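Local coordinates for lipolytic protein G-D-S-L family (Chitinophaga pinensis, PDB 4Q7Q) that probably hydrolyses ester bonds as a lipase or acylhydrolase of the GDSL family, though its substrate is not known, at residues 125-130 with 174-179; 11-16 with 76-81; 87-92 with 158-163; 35-40 with 250-255. All coordinates share one frame; numbering follows the deposited sequence. Where two conformers were deposited one is given.

Contact 1: 125-130 with 174-179; sequences VLITPM and PVVDLY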
loop_
_atom_site.group_PDB
_atom_site.type_symbol
_atom_site.label_atom_id
_atom_site.label_comp_id
_atom_site.label_asym_id
_atom_site.label_seq_id
_atom_site.Cartn_x
_atom_site.Cartn_y
_atom_site.Cartn_z
ATOM N N VAL A 125 10.896 -8.941 -4.202
ATOM C CA VAL A 125 10.725 -8.355 -2.881
ATOM C C VAL A 125 9.235 -8.153 -2.630
ATOM O O VAL A 125 8.520 -7.658 -3.497
ATOM C CB VAL A 125 11.456 -6.994 -2.790
ATOM C CG1 VAL A 125 11.149 -6.293 -1.476
ATOM C CG2 VAL A 125 12.952 -7.178 -2.958
ATOM N N LEU A 126 8.761 -8.560 -1.453
ATOM C CA LEU A 126 7.381 -8.300 -1.060
ATOM C C LEU A 126 7.347 -7.151 -0.062
ATOM O O LEU A 126 8.275 -6.973 0.725
ATOM C CB LEU A 126 6.744 -9.546 -0.442
ATOM C CG LEU A 126 6.902 -10.858 -1.216
ATOM C CD1 LEU A 126 6.205 -11.985 -0.474
ATOM C CD2 LEU A 126 6.387 -10.732 -2.649
ATOM N N ILE A 127 6.274 -6.371 -0.104
ATOM C CA ILE A 127 6.104 -5.245 0.805
ATOM C C ILE A 127 4.780 -5.390 1.542
ATOM O O ILE A 127 3.736 -5.500 0.907
ATOM C CB ILE A 127 6.109 -3.915 0.035
ATOM C CG1 ILE A 127 7.358 -3.819 -0.849
ATOM C CG2 ILE A 127 5.987 -2.732 0.986
ATOM C CD1 ILE A 127 7.475 -2.513 -1.583
ATOM N N THR A 128 4.811 -5.411 2.873
ATOM C CA THR A 128 3.560 -5.518 3.632
ATOM C C THR A 128 2.730 -4.246 3.531
ATOM O O THR A 128 3.273 -3.162 3.332
ATOM C CB THR A 128 3.789 -5.794 5.131
ATOM O OG1 THR A 128 4.395 -4.647 5.735
ATOM C CG2 THR A 128 4.666 -7.021 5.340
ATOM N N PRO A 129 1.406 -4.373 3.672
ATOM C CA PRO A 129 0.619 -3.141 3.701
ATOM C C PRO A 129 1.037 -2.236 4.853
ATOM O O PRO A 129 1.424 -2.699 5.928
ATOM C CB PRO A 129 -0.811 -3.641 3.926
ATOM C CG PRO A 129 -0.821 -5.022 3.387
ATOM C CD PRO A 129 0.559 -5.578 3.661
HETATM N N MSE A 130 0.976 -0.937 4.608
HETATM C CA MSE A 130 1.167 0.037 5.665
HETATM C C MSE A 130 -0.108 0.118 6.490
HETATM O O MSE A 130 -1.200 -0.137 5.990
HETATM C CB MSE A 130 1.476 1.402 5.051
HETATM C CG MSE A 130 1.917 2.446 6.065
HETATM SE SE MSE A 130 2.661 4.074 5.269
HETATM C CE MSE A 130 0.982 4.931 4.781
ATOM N N PRO A 174 12.911 -11.636 0.498
ATOM C CA PRO A 174 12.912 -10.522 1.453
ATOM C C PRO A 174 11.576 -9.782 1.486
ATOM O O PRO A 174 10.902 -9.652 0.460
ATOM C CB PRO A 174 13.995 -9.592 0.908
ATOM C CG PRO A 174 14.809 -10.424 -0.030
ATOM C CD PRO A 174 13.875 -11.437 -0.594
ATOM N N VAL A 175 11.213 -9.303 2.670
ATOM C CA VAL A 175 9.981 -8.558 2.861
ATOM C C VAL A 175 10.274 -7.212 3.520
ATOM O O VAL A 175 10.958 -7.144 4.543
ATOM C CB VAL A 175 8.983 -9.338 3.743
ATOM C CG1 VAL A 175 7.731 -8.518 3.973
ATOM C CG2 VAL A 175 8.639 -10.673 3.109
ATOM N N VAL A 176 9.793 -6.137 2.910
ATOM C CA VAL A 176 9.804 -4.833 3.552
ATOM C C VAL A 176 8.570 -4.765 4.435
ATOM O O VAL A 176 7.447 -4.734 3.935
ATOM C CB VAL A 176 9.753 -3.702 2.518
ATOM C CG1 VAL A 176 9.676 -2.345 3.217
ATOM C CG2 VAL A 176 10.962 -3.775 1.601
ATOM N N ASP A 177 8.775 -4.753 5.748
ATOM C CA ASP A 177 7.646 -4.771 6.680
ATOM C C ASP A 177 7.235 -3.352 7.046
ATOM O O ASP A 177 7.686 -2.806 8.055
ATOM C CB ASP A 177 7.984 -5.566 7.942
ATOM C CG ASP A 177 6.754 -5.911 8.772
ATOM O OD1 ASP A 177 5.667 -5.371 8.494
ATOM O OD2 ASP A 177 6.880 -6.731 9.712
ATOM N N LEU A 178 6.378 -2.751 6.231
ATOM C CA LEU A 178 5.856 -1.427 6.561
ATOM C C LEU A 178 4.881 -1.468 7.735
ATOM O O LEU A 178 4.815 -0.525 8.520
ATOM C CB LEU A 178 5.173 -0.778 5.358
ATOM C CG LEU A 178 6.032 -0.619 4.103
ATOM C CD1 LEU A 178 5.199 0.009 3.013
ATOM C CD2 LEU A 178 7.278 0.212 4.407
ATOM N N TYR A 179 4.117 -2.552 7.844
ATOM C CA TYR A 179 3.098 -2.641 8.882
ATOM C C TYR A 179 3.719 -2.454 10.263
ATOM O O TYR A 179 3.192 -1.718 11.099
ATOM C CB TYR A 179 2.326 -3.969 8.832
ATOM C CG TYR A 179 1.122 -3.894 9.733
ATOM C CD1 TYR A 179 1.252 -4.089 11.102
ATOM C CD2 TYR A 179 -0.131 -3.559 9.234
ATOM C CE1 TYR A 179 0.187 -3.968 11.947
ATOM C CE2 TYR A 179 -1.225 -3.448 10.088
ATOM C CZ TYR A 179 -1.051 -3.657 11.442
ATOM O OH TYR A 179 -2.102 -3.536 12.312
#
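Thr128 reaches across to the backbone of Leu178 and Tyr179 with its hydroxyl. Tyr179 N donates to Thr128 OG1 at 3.0 Å, and the N-H...O angle of 172° makes this a nearly straight bond. A chi1 of 68° puts OG1 between the backbone N and the carbonyl carbon, on the side of these amides, while CG2 meets Val175 CG1 at 3.7 Å, the two side chains crossing at about a right angle. An alanine here, without OG1 and CG2, would probably leave Tyr179 N without its side-chain acceptor and open a gap beside Val175 CG1. Next to Thr128, Ile127 CG2 presses on Leu178 CD1 at 3.5 Å, tighter than usual for two carbons, and Ile127 lies side by side with Val176, both pointing the same way. Pro129 O sits at the edge of the Tyr179 ring, near its plane.

Backbone bonds set this alignment: Leu126 N to Pro174 O (3.1 Å), Val176 N to Leu126 O (2.8 Å) and Thr128 N to Val176 O (2.9 Å). Farther out, Asp177 OD2 is bonded to His180 ND1; helix 241-257 covers Val125 and Val176, and helix 157-171 packs on Leu126. The two segments run in almost the same direction, 4° apart, and form the edge pair of the five-stranded parallel sheet of an alpha/beta/alpha fold, the core expected of an SGNH hydrolase.

Contact 2: 11-16 with 76-81; sequences IGDSIT and VFLGTN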
loop_
_atom_site.group_PDB
_atom_site.type_symbol
_atom_site.label_atom_id
_atom_site.label_comp_id
_atom_site.label_asym_id
_atom_site.label_seq_id
_atom_site.Cartn_x
_atom_site.Cartn_y
_atom_site.Cartn_z
ATOM N N ILE A 11 4.950 -3.832 -8.780
ATOM C CA ILE A 11 3.562 -4.265 -8.838
ATOM C C ILE A 11 2.871 -3.754 -7.586
ATOM O O ILE A 11 3.402 -3.876 -6.476
ATOM C CB ILE A 11 3.465 -5.807 -8.914
ATOM C CG1 ILE A 11 4.130 -6.294 -10.201
ATOM C CG2 ILE A 11 2.006 -6.290 -8.831
ATOM C CD1 ILE A 11 4.271 -7.782 -10.295
ATOM N N GLY A 12 1.695 -3.178 -7.744
ATOM C CA GLY A 12 1.012 -2.654 -6.584
ATOM C C GLY A 12 -0.371 -2.117 -6.860
ATOM O O GLY A 12 -0.962 -2.382 -7.915
ATOM N N ASP A 13 -0.883 -1.377 -5.880
ATOM C CA ASP A 13 -2.202 -0.760 -5.948
ATOM C C ASP A 13 -2.034 0.763 -6.088
ATOM O O ASP A 13 -1.070 1.213 -6.703
ATOM C CB ASP A 13 -3.040 -1.138 -4.722
ATOM C CG ASP A 13 -2.285 -0.940 -3.408
ATOM O OD1 ASP A 13 -1.501 0.035 -3.308
ATOM O OD2 ASP A 13 -2.462 -1.765 -2.477
ATOM N N SER A 14 -2.932 1.554 -5.508
ATOM C CA SER A 14 -2.852 3.005 -5.657
ATOM C C SER A 14 -1.576 3.587 -5.066
ATOM O O SER A 14 -1.053 4.563 -5.572
ATOM C CB SER A 14 -4.058 3.697 -5.021
ATOM O OG SER A 14 -4.233 3.253 -3.696
ATOM N N ILE A 15 -1.080 3.001 -3.986
ATOM C CA ILE A 15 0.127 3.524 -3.357
ATOM C C ILE A 15 1.312 3.522 -4.340
ATOM O O ILE A 15 2.165 4.409 -4.300
ATOM C CB ILE A 15 0.411 2.789 -2.041
ATOM C CG1 ILE A 15 -0.715 3.105 -1.051
ATOM C CG2 ILE A 15 1.760 3.168 -1.461
ATOM C CD1 ILE A 15 -0.718 2.264 0.207
ATOM N N THR A 16 1.310 2.559 -5.262
ATOM C CA THR A 16 2.315 2.456 -6.318
ATOM C C THR A 16 1.914 3.287 -7.528
ATOM O O THR A 16 2.709 4.064 -8.051
ATOM C CB THR A 16 2.502 0.985 -6.718
ATOM O OG1 THR A 16 2.953 0.262 -5.567
ATOM C CG2 THR A 16 3.506 0.837 -7.853
ATOM N N VAL A 76 6.333 -6.483 -4.976
ATOM C CA VAL A 76 4.892 -6.660 -4.900
ATOM C C VAL A 76 4.388 -5.997 -3.629
ATOM O O VAL A 76 4.788 -6.371 -2.526
ATOM C CB VAL A 76 4.502 -8.153 -4.901
ATOM C CG1 VAL A 76 2.982 -8.324 -4.864
ATOM C CG2 VAL A 76 5.090 -8.846 -6.129
ATOM N N PHE A 77 3.510 -5.016 -3.795
ATOM C CA PHE A 77 3.044 -4.183 -2.691
ATOM C C PHE A 77 1.517 -4.157 -2.768
ATOM O O PHE A 77 0.925 -3.254 -3.368
ATOM C CB PHE A 77 3.638 -2.781 -2.876
ATOM C CG PHE A 77 3.433 -1.831 -1.716
ATOM C CD1 PHE A 77 2.687 -2.173 -0.593
ATOM C CD2 PHE A 77 3.993 -0.562 -1.776
ATOM C CE1 PHE A 77 2.509 -1.259 0.444
ATOM C CE2 PHE A 77 3.835 0.344 -0.736
ATOM C CZ PHE A 77 3.082 -0.003 0.369
ATOM N N LEU A 78 0.889 -5.173 -2.178
ATOM C CA LEU A 78 -0.547 -5.400 -2.299
ATOM C C LEU A 78 -1.129 -5.878 -0.984
ATOM O O LEU A 78 -0.420 -6.439 -0.157
ATOM C CB LEU A 78 -0.828 -6.476 -3.348
ATOM C CG LEU A 78 -0.462 -6.123 -4.783
ATOM C CD1 LEU A 78 -0.463 -7.394 -5.636
ATOM C CD2 LEU A 78 -1.436 -5.082 -5.327
ATOM N N GLY A 79 -2.427 -5.679 -0.811
ATOM C CA GLY A 79 -3.122 -6.272 0.305
ATOM C C GLY A 79 -4.070 -5.328 1.021
ATOM O O GLY A 79 -5.077 -5.762 1.586
ATOM N N THR A 80 -3.775 -4.034 0.995
ATOM C CA THR A 80 -4.606 -3.093 1.728
ATOM C C THR A 80 -6.038 -3.067 1.176
ATOM O O THR A 80 -7.011 -2.990 1.934
ATOM C CB THR A 80 -3.968 -1.681 1.818
ATOM O OG1 THR A 80 -4.599 -0.948 2.872
ATOM C CG2 THR A 80 -4.083 -0.911 0.509
ATOM N N ASN A 81 -6.184 -3.192 -0.138
ATOM C CA ASN A 81 -7.528 -3.214 -0.712
ATOM C C ASN A 81 -8.227 -4.544 -0.486
ATOM O O ASN A 81 -9.445 -4.572 -0.331
ATOM C CB ASN A 81 -7.506 -2.834 -2.191
ATOM C CG ASN A 81 -7.047 -1.413 -2.405
ATOM O OD1 ASN A 81 -7.355 -0.530 -1.603
ATOM N ND2 ASN A 81 -6.292 -1.179 -3.471
HETATM O O HOH W 1 1.119 -0.558 -3.847
HETATM O O HOH W 2 -4.136 -3.851 -2.468
HETATM O O HOH W 3 -1.223 -2.764 0.106
HETATM O O HOH W 4 -5.774 1.268 -4.147
#
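Phe77 turns the CE2 side of its ring to Ile15, whose CG2 lies 3.6 Å from Phe77 CE2, the two side chains crossing at about a right angle. Thr16 runs antiparallel to the Phe77 side chain, its OG1 4.0 Å from Phe77 CD2. On the other side of the backbone, Leu78 CD2 closes on Gly12 C at 3.5 Å. A CB on Gly12 would fall about 2.1 Å from Thr16 OG1, so the glycine lets the first helical turn sit this close.

Asp13 carries the polar half. With chi1 at 49°, its CG stands between the backbone N and the carbonyl carbon; OD1 accepts from Ile15 N at 3.1 Å, met on the anti side and 21° out of the carboxylate plane, which makes Asp13 the N-cap of helix 14-17. OD2 receives hydrogens from two waters, at 2.7 Å from water 2 and 3.0 Å from water 3. Water 2 in turn accepts from Gly79 N and Asn81 N, and water 3 from Thr80 N, so one oxygen reaches three amides at the start of helix 80-85. An alanine here would probably leave Ile15 N uncapped and these two waters without their carboxylate acceptor. Water 1 joins Asp13 N, Thr16 OG1 and Phe77 O; Thr16 OG1 also pairs with Tyr33 OH.

Water 4 connects Ser14 OG to Asn81 ND2, which also bonds to Trp54 O, while Ser14 OG pairs with His238 NE2. Gly12-Asp13-Ser14 on a strand-to-helix turn matches the GDSL-type motif that carries the nucleophile in this family; Ser14, His238 and Asp235 are probably the catalytic triad, with Asn81 placed as the oxyanion-hole asparagine is in SGNH hydrolases.

Contact 3: 87-92 with 158-163; sequences RPVGKL and EEFANA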
loop_
_atom_site.group_PDB
_atom_site.type_symbol
_atom_site.label_atom_id
_atom_site.label_comp_id
_atom_site.label_asym_id
_atom_site.label_seq_id
_atom_site.Cartn_x
_atom_site.Cartn_y
_atom_site.Cartn_z
ATOM N N ARG A 87 -11.646 -9.719 1.617
ATOM C CA ARG A 87 -11.180 -10.967 0.998
ATOM C C ARG A 87 -10.511 -11.838 2.039
ATOM O O ARG A 87 -9.717 -11.343 2.834
ATOM C CB ARG A 87 -10.134 -10.703 -0.086
ATOM C CG ARG A 87 -10.635 -10.387 -1.470
ATOM C CD ARG A 87 -9.477 -10.504 -2.463
ATOM N NE ARG A 87 -9.386 -11.815 -3.112
ATOM C CZ ARG A 87 -8.243 -12.442 -3.398
ATOM N NH1 ARG A 87 -7.073 -11.902 -3.063
ATOM N NH2 ARG A 87 -8.263 -13.623 -4.013
ATOM N N PRO A 88 -10.800 -13.144 2.026
ATOM C CA PRO A 88 -10.150 -14.018 3.007
ATOM C C PRO A 88 -8.641 -14.082 2.798
ATOM O O PRO A 88 -8.159 -14.229 1.673
ATOM C CB PRO A 88 -10.785 -15.389 2.739
ATOM C CG PRO A 88 -11.390 -15.304 1.401
ATOM C CD PRO A 88 -11.754 -13.872 1.171
ATOM N N VAL A 89 -7.907 -13.960 3.893
ATOM C CA VAL A 89 -6.463 -14.061 3.856
ATOM C C VAL A 89 -6.049 -15.453 3.400
ATOM O O VAL A 89 -5.156 -15.609 2.572
ATOM C CB VAL A 89 -5.876 -13.788 5.245
ATOM C CG1 VAL A 89 -4.402 -14.165 5.289
ATOM C CG2 VAL A 89 -6.087 -12.327 5.623
ATOM N N GLY A 90 -6.725 -16.464 3.927
ATOM C CA GLY A 90 -6.360 -17.837 3.638
ATOM C C GLY A 90 -5.243 -18.343 4.526
ATOM O O GLY A 90 -4.959 -17.772 5.584
ATOM N N LYS A 91 -4.612 -19.432 4.098
ATOM C CA LYS A 91 -3.533 -20.041 4.863
ATOM C C LYS A 91 -2.397 -20.408 3.925
ATOM O O LYS A 91 -2.564 -20.383 2.710
ATOM C CB LYS A 91 -4.033 -21.285 5.605
ATOM C CG LYS A 91 -5.123 -21.014 6.649
ATOM C CD LYS A 91 -5.597 -22.300 7.335
ATOM C CE LYS A 91 -6.549 -22.002 8.495
ATOM N NZ LYS A 91 -7.119 -23.244 9.104
ATOM N N LEU A 92 -1.246 -20.765 4.481
ATOM C CA LEU A 92 -0.087 -21.085 3.651
ATOM C C LEU A 92 -0.386 -22.198 2.634
ATOM O O LEU A 92 0.178 -22.207 1.543
ATOM C CB LEU A 92 1.122 -21.441 4.520
ATOM C CG LEU A 92 2.439 -21.732 3.786
ATOM C CD1 LEU A 92 2.888 -20.544 2.951
ATOM C CD2 LEU A 92 3.536 -22.148 4.763
ATOM N N GLU A 158 -3.345 -6.373 10.025
ATOM C CA GLU A 158 -2.133 -7.056 10.446
ATOM C C GLU A 158 -2.070 -8.498 9.937
ATOM O O GLU A 158 -0.987 -8.999 9.632
ATOM C CB GLU A 158 -1.973 -7.019 11.965
ATOM C CG GLU A 158 -0.647 -7.602 12.401
ATOM C CD GLU A 158 -0.432 -7.579 13.897
ATOM O OE1 GLU A 158 -1.418 -7.433 14.650
ATOM O OE2 GLU A 158 0.734 -7.706 14.319
ATOM N N GLU A 159 -3.221 -9.164 9.839
ATOM C CA GLU A 159 -3.240 -10.526 9.303
ATOM C C GLU A 159 -2.717 -10.578 7.876
ATOM O O GLU A 159 -2.083 -11.555 7.470
ATOM C CB GLU A 159 -4.643 -11.099 9.322
ATOM C CG GLU A 159 -5.160 -11.399 10.693
ATOM C CD GLU A 159 -6.570 -11.924 10.630
ATOM O OE1 GLU A 159 -6.770 -13.023 10.070
ATOM O OE2 GLU A 159 -7.476 -11.228 11.114
ATOM N N PHE A 160 -3.007 -9.529 7.114
ATOM C CA PHE A 160 -2.535 -9.422 5.735
ATOM C C PHE A 160 -1.023 -9.218 5.704
ATOM O O PHE A 160 -0.319 -9.841 4.910
ATOM C CB PHE A 160 -3.287 -8.303 5.001
ATOM C CG PHE A 160 -4.728 -8.626 4.743
ATOM C CD1 PHE A 160 -5.652 -8.621 5.782
ATOM C CD2 PHE A 160 -5.166 -8.964 3.469
ATOM C CE1 PHE A 160 -6.983 -8.942 5.553
ATOM C CE2 PHE A 160 -6.490 -9.285 3.236
ATOM C CZ PHE A 160 -7.399 -9.270 4.274
ATOM N N ALA A 161 -0.519 -8.351 6.572
ATOM C CA ALA A 161 0.922 -8.176 6.690
ATOM C C ALA A 161 1.586 -9.491 7.085
ATOM O O ALA A 161 2.637 -9.852 6.552
ATOM C CB ALA A 161 1.242 -7.096 7.699
ATOM N N ASN A 162 0.962 -10.218 8.004
ATOM C CA ASN A 162 1.542 -11.469 8.475
ATOM C C ASN A 162 1.570 -12.536 7.384
ATOM O O ASN A 162 2.525 -13.317 7.294
ATOM C CB ASN A 162 0.824 -11.967 9.736
ATOM C CG ASN A 162 1.113 -11.095 10.959
ATOM O OD1 ASN A 162 2.066 -10.313 10.969
ATOM N ND2 ASN A 162 0.303 -11.242 12.000
ATOM N N ALA A 163 0.537 -12.565 6.548
ATOM C CA ALA A 163 0.534 -13.475 5.403
ATOM C C ALA A 163 1.713 -13.191 4.465
ATOM O O ALA A 163 2.409 -14.112 4.029
ATOM C CB ALA A 163 -0.781 -13.387 4.653
#
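Val89 and Phe160 meet through a CH-pi contact. Val89 CG2 stands 3.5 Å from the centroid of the Phe160 ring and 14° off the ring normal, so the methyl group sits over the centre of one face and not at its rim. The two side chains cross obliquely, and all six ring carbons lie within 3.5 to 4.1 Å of Val89 CG2. The Phe160 ring also meets Trp83, with planes about 85° apart.

Apolar contacts with the rest of the helix surround this pair. The second branch of Val89, CG1, is anti to the backbone N (chi1 169°) and reaches Ala163 CB at 3.8 Å. Val89 CG2 is also 4.2 Å from Glu159 CB. Val89 thus fits against Glu159, Phe160 and Ala163, and Tyr105 of helix 104-118 packs on Val89 and Ala163.

Polar groups border the apolar patch, and no hydrogen bond joins the two segments directly. Glu159 O lies 4.1 Å from Val89 CG1 and accepts from Ala163 N at 3.0 Å, a bond that shows this turn to be regular helix. Arg87 O approaches the edge of the Phe160 ring, near its plane, at 3.4 Å from Phe160 CZ. The tie is made by a third residue: Gln155 NE2 donates to Arg87 O, and Gln155 OE1 accepts from Val89 N, so one amide side chain holds the loop on both sides of Pro88.

A valine seated on a phenylalanine face in this way docks the loop between helices 80-85 and 92-96 onto helix 157-171, in a helical layer of the alpha/beta/alpha fold.

Contact 4: 35-40 with 250-255; sequences TRLNEI and ALADVF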
loop_
_atom_site.group_PDB
_atom_site.type_symbol
_atom_site.label_atom_id
_atom_site.label_comp_id
_atom_site.label_asym_id
_atom_site.label_seq_id
_atom_site.Cartn_x
_atom_site.Cartn_y
_atom_site.Cartn_z
ATOM N N THR A 35 9.947 7.024 -7.464
ATOM C CA THR A 35 10.824 8.148 -7.784
ATOM C C THR A 35 11.900 8.296 -6.717
ATOM O O THR A 35 13.082 8.427 -7.028
ATOM C CB THR A 35 10.005 9.443 -7.914
ATOM O OG1 THR A 35 9.075 9.298 -8.997
ATOM C CG2 THR A 35 10.902 10.665 -8.156
ATOM N N ARG A 36 11.497 8.239 -5.451
ATOM C CA ARG A 36 12.447 8.388 -4.357
ATOM C C ARG A 36 13.427 7.218 -4.273
ATOM O O ARG A 36 14.605 7.421 -3.983
ATOM C CB ARG A 36 11.713 8.581 -3.038
ATOM C CG ARG A 36 10.917 9.868 -2.987
ATOM C CD ARG A 36 10.141 10.006 -1.672
ATOM N NE ARG A 36 9.370 11.247 -1.635
ATOM C CZ ARG A 36 9.891 12.434 -1.346
ATOM N NH1 ARG A 36 9.129 13.518 -1.351
ATOM N NH2 ARG A 36 11.181 12.537 -1.048
ATOM N N LEU A 37 12.949 6.000 -4.527
ATOM C CA LEU A 37 13.846 4.843 -4.557
ATOM C C LEU A 37 14.932 5.070 -5.605
ATOM O O LEU A 37 16.120 4.866 -5.345
ATOM C CB LEU A 37 13.079 3.544 -4.858
ATOM C CG LEU A 37 13.831 2.197 -4.856
ATOM C CD1 LEU A 37 14.731 1.957 -6.101
ATOM C CD2 LEU A 37 14.637 2.032 -3.573
ATOM N N ASN A 38 14.519 5.473 -6.800
ATOM C CA ASN A 38 15.468 5.728 -7.872
ATOM C C ASN A 38 16.479 6.826 -7.538
ATOM O O ASN A 38 17.616 6.763 -7.970
ATOM C CB ASN A 38 14.734 6.009 -9.188
ATOM C CG ASN A 38 15.659 6.523 -10.270
ATOM O OD1 ASN A 38 15.700 7.725 -10.538
ATOM N ND2 ASN A 38 16.417 5.618 -10.891
ATOM N N GLU A 39 16.087 7.820 -6.748
ATOM C CA GLU A 39 17.060 8.831 -6.338
ATOM C C GLU A 39 18.146 8.219 -5.454
ATOM O O GLU A 39 19.312 8.599 -5.538
ATOM C CB GLU A 39 16.383 9.994 -5.617
ATOM C CG GLU A 39 15.451 10.800 -6.497
ATOM C CD GLU A 39 14.715 11.901 -5.746
ATOM O OE1 GLU A 39 14.649 11.855 -4.496
ATOM O OE2 GLU A 39 14.205 12.821 -6.415
ATOM N N ILE A 40 17.758 7.274 -4.608
ATOM C CA ILE A 40 18.710 6.604 -3.731
ATOM C C ILE A 40 19.578 5.617 -4.524
ATOM O O ILE A 40 20.800 5.560 -4.347
ATOM C CB ILE A 40 17.974 5.874 -2.595
ATOM C CG1 ILE A 40 17.104 6.864 -1.811
ATOM C CG2 ILE A 40 18.959 5.173 -1.672
ATOM C CD1 ILE A 40 16.081 6.201 -0.895
ATOM N N ALA A 250 13.301 2.144 3.210
ATOM C CA ALA A 250 13.188 0.757 3.649
ATOM C C ALA A 250 13.401 -0.178 2.464
ATOM O O ALA A 250 14.070 -1.207 2.581
ATOM C CB ALA A 250 11.831 0.509 4.291
ATOM N N LEU A 251 12.832 0.193 1.320
ATOM C CA LEU A 251 12.959 -0.615 0.116
ATOM C C LEU A 251 14.396 -0.606 -0.385
ATOM O O LEU A 251 14.924 -1.636 -0.805
ATOM C CB LEU A 251 12.006 -0.109 -0.967
ATOM C CG LEU A 251 11.980 -0.903 -2.275
ATOM C CD1 LEU A 251 11.684 -2.378 -2.011
ATOM C CD2 LEU A 251 10.970 -0.317 -3.259
ATOM N N ALA A 252 15.032 0.558 -0.322
ATOM C CA ALA A 252 16.420 0.665 -0.754
ATOM C C ALA A 252 17.350 -0.237 0.056
ATOM O O ALA A 252 18.264 -0.839 -0.504
ATOM C CB ALA A 252 16.897 2.120 -0.725
ATOM N N ASP A 253 17.107 -0.350 1.361
ATOM C CA ASP A 253 17.914 -1.224 2.212
ATOM C C ASP A 253 17.846 -2.676 1.737
ATOM O O ASP A 253 18.856 -3.375 1.684
ATOM C CB ASP A 253 17.468 -1.136 3.675
ATOM C CG ASP A 253 17.786 0.207 4.309
ATOM O OD1 ASP A 253 18.647 0.934 3.773
ATOM O OD2 ASP A 253 17.180 0.530 5.353
ATOM N N VAL A 254 16.644 -3.130 1.400
ATOM C CA VAL A 254 16.462 -4.497 0.926
ATOM C C VAL A 254 17.124 -4.711 -0.441
ATOM O O VAL A 254 17.791 -5.722 -0.673
ATOM C CB VAL A 254 14.974 -4.860 0.867
ATOM C CG1 VAL A 254 14.779 -6.160 0.105
ATOM C CG2 VAL A 254 14.410 -4.965 2.280
ATOM N N PHE A 255 16.950 -3.755 -1.344
ATOM C CA PHE A 255 17.611 -3.833 -2.640
ATOM C C PHE A 255 19.124 -3.928 -2.468
ATOM O O PHE A 255 19.779 -4.712 -3.158
ATOM C CB PHE A 255 17.239 -2.635 -3.518
ATOM C CG PHE A 255 15.883 -2.748 -4.170
ATOM C CD1 PHE A 255 15.103 -3.887 -4.018
ATOM C CD2 PHE A 255 15.393 -1.713 -4.947
ATOM C CE1 PHE A 255 13.861 -3.993 -4.633
ATOM C CE2 PHE A 255 14.153 -1.809 -5.558
ATOM C CZ PHE A 255 13.385 -2.954 -5.402
#
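Leu251 is the first residue of helix 250-255 to meet the partner helix: its CD2 lies 4.1 Å from Leu37 CG, and the two leucine side chains cross at about a right angle. Ala252 follows as the centre of the contact. Leu37 CD2 comes down on it, 3.6 Å from Ala252 N and 3.6 Å from Ala252 CB, which is possible because the alanine adds no more than a methyl group. The same CB is touched by Ile40 CG2 at 3.8 Å, so residues one turn apart on helix 35-40 share one small partner. Phe255 completes the patch: Leu37 CD1 sits at the edge of its ring, near the plane, 3.8 Å from Phe255 CE2. Over one face of that ring lies Leu251 CD1, 3.7 Å above the plane and offset toward the rim, so the turn before it helps to hold the phenylalanine. Leu37, with CG anti to the backbone N (chi1 -177°), thereby inserts among Leu251, Ala252 and Phe255.

The short axes approach to 9.7 Å and cross at -47°. This is a purely apolar interface, but Arg36 of the same helix forms a salt bridge with Asp241 at the start of helix 241-257. On the sheet side, Leu251 and Phe255 pack on Val125 of strand 123-127, Leu251 also on Val176 of strand 175-176, and Phe255 meets Trp8 of strand 6-12 edge-to-face, so helix 241-257 packs on the sheet and meets helix 33-40 along its flank.

Overall arrangement
From the N terminus, contact 2 opens at 11-16 and contact 4 at 35-40; contact 2 closes first, at 76-81, so the two cross. Contact 3 then opens at 87-92 and contact 1 at 125-130. They cross in turn, closing at 158-163 and 174-179, and both are nested inside the long loop that contact 4 shuts at 250-255. Contacts 1 and 2 share the parallel sheet, joined by bonds between Val76 and both Val125 and Ile127. Contact 3 ties loop 87-92 to helix 157-171, which lies on the sheet face of Leu126, whereas contact 4 brings helices 33-40 and 241-257 to the opposite face; their centres lie about 26 Å apart.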